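Local coordinates for Low molecular weight phosphotyrosine phosphatase family protein (Streptococcus pyogenes, PDB 5GOT), which probably removes phosphate from phosphotyrosine residues of proteins by hydrolysis, as a low molecular weight protein tyrosine phosphatase, at residues 70-73 against 74-77. Numbering follows the deposited sequence.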
loop_
_atom_site.group_PDB
_atom_site.type_symbol
_atom_site.label_atom_id
_atom_site.label_comp_id
_atom_site.label_asym_id
_atom_site.label_seq_id
_atom_site.Cartn_x
_atom_site.Cartn_y
_atom_site.Cartn_z
ATOM N N GLN A 70 -8.192 -4.823 -8.935
ATOM C CA GLN A 70 -8.567 -5.762 -7.889
ATOM C C GLN A 70 -7.520 -6.864 -7.782
ATOM O O GLN A 70 -6.958 -7.308 -8.790
ATOM C CB GLN A 70 -9.947 -6.362 -8.162
ATOM C CG GLN A 70 -10.470 -7.239 -7.025
ATOM C CD GLN A 70 -11.900 -7.725 -7.230
ATOM O OE1 GLN A 70 -12.346 -7.966 -8.358
ATOM N NE2 GLN A 70 -12.623 -7.880 -6.130
ATOM N N ILE A 71 -7.228 -7.272 -6.542
ATOM C CA ILE A 71 -6.225 -8.306 -6.302
ATOM C C ILE A 71 -6.709 -9.633 -6.876
ATOM O O ILE A 71 -7.906 -9.950 -6.835
ATOM C CB ILE A 71 -5.916 -8.398 -4.795
ATOM C CG1 ILE A 71 -4.694 -9.294 -4.551
ATOM C CG2 ILE A 71 -7.124 -8.893 -4.027
ATOM C CD1 ILE A 71 -4.103 -9.166 -3.155
ATOM N N THR A 72 -5.785 -10.412 -7.435
ATOM C CA THR A 72 -6.119 -11.653 -8.127
ATOM C C THR A 72 -5.449 -12.847 -7.462
ATOM O O THR A 72 -4.526 -12.709 -6.658
ATOM C CB THR A 72 -5.703 -11.604 -9.608
ATOM O OG1 THR A 72 -4.273 -11.539 -9.706
ATOM C CG2 THR A 72 -6.331 -10.392 -10.326
ATOM N N ILE A 73 -5.909 -14.044 -7.845
ATOM C CA ILE A 73 -5.280 -15.270 -7.356
ATOM C C ILE A 73 -3.797 -15.267 -7.694
ATOM O O ILE A 73 -2.959 -15.682 -6.883
ATOM C CB ILE A 73 -5.985 -16.512 -7.936
ATOM C CG1 ILE A 73 -7.408 -16.624 -7.388
ATOM C CG2 ILE A 73 -5.193 -17.784 -7.615
ATOM C CD1 ILE A 73 -8.163 -17.847 -7.905
ATOM N N THR A 74 -3.446 -14.778 -8.886
ATOM C CA THR A 74 -2.035 -14.667 -9.234
ATOM C C THR A 74 -1.288 -13.827 -8.210
ATOM O O THR A 74 -0.162 -14.161 -7.812
ATOM C CB THR A 74 -1.868 -14.048 -10.622
ATOM O OG1 THR A 74 -2.922 -14.493 -11.487
ATOM C CG2 THR A 74 -0.524 -14.455 -11.190
ATOM N N ASP A 75 -1.906 -12.724 -7.781
ATOM C CA ASP A 75 -1.258 -11.817 -6.836
ATOM C C ASP A 75 -1.003 -12.497 -5.502
ATOM O O ASP A 75 0.080 -12.352 -4.917
ATOM C CB ASP A 75 -2.117 -10.573 -6.634
ATOM C CG ASP A 75 -2.305 -9.784 -7.901
ATOM O OD1 ASP A 75 -1.346 -9.716 -8.699
ATOM O OD2 ASP A 75 -3.411 -9.217 -8.077
ATOM N N PHE A 76 -2.006 -13.211 -4.977
ATOM C CA PHE A 76 -1.814 -13.902 -3.702
ATOM C C PHE A 76 -0.654 -14.889 -3.767
ATOM O O PHE A 76 0.003 -15.131 -2.749
ATOM C CB PHE A 76 -3.085 -14.638 -3.279
ATOM C CG PHE A 76 -4.138 -13.757 -2.685
ATOM C CD1 PHE A 76 -4.054 -13.350 -1.354
ATOM C CD2 PHE A 76 -5.235 -13.367 -3.435
ATOM C CE1 PHE A 76 -5.048 -12.552 -0.794
ATOM C CE2 PHE A 76 -6.228 -12.568 -2.884
ATOM C CZ PHE A 76 -6.134 -12.158 -1.557
ATOM N N ASN A 77 -0.389 -15.465 -4.951
ATOM C CA ASN A 77 0.726 -16.398 -5.107
ATOM C C ASN A 77 2.054 -15.677 -5.278
ATOM O O ASN A 77 3.089 -16.149 -4.786
ATOM C CB ASN A 77 0.490 -17.313 -6.312
ATOM C CG ASN A 77 -0.397 -18.492 -5.980
ATOM O OD1 ASN A 77 0.086 -19.534 -5.540
ATOM N ND2 ASN A 77 -1.705 -18.331 -6.181
HETATM O O HOH W 1 -2.634 -9.749 -11.460
#
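Asp75 leans back from the first turn of helix 73-78 against Thr72 and Ile71. Asp75 CB sits 3.2 Å from Thr72 O and 3.6 Å from Ile71 CG1. With chi1 at -62°, CG lies beside the residue's own backbone N, and the carboxylate comes round to the chain that leads into the helix. There Asp75 OD2 takes the Thr72 N-H in a bond of 2.7 Å; the donor reaches it on the anti side, 32° out of the carboxylate plane. The same oxygen forms a salt bridge with Arg36 NE, which ties the helix start to strand 31-37, while OD1 accepts from a water that also bonds to Thr72 OG1.

Thr72 returns the bond as N-cap: chi1 of 66° sets OG1 between its backbone N and carbonyl carbon, where it accepts from Asp75 N at 3.3 Å. The reciprocal pair is a capping box, opening the short helix that precedes strand 81-84 of the parallel sheet. Thr72 O is taken up by Phe76 N in the first regular helical bond.

On the inner side, Ile71 CD1 lies over one face of the Phe76 ring, 4.1 Å from its centroid, in a CH-pi contact, and CG2 touches CE2 at 4.0 Å. Both side chains also pack on Leu93 and Met96 of helix 87-96 and on Ile82. One residue after the cap, Ile73 O is gripped from opposite faces of its carbonyl plane by Asn77 N and by Asn77 ND2, the latter a nearly straight bond of 3.0 Å.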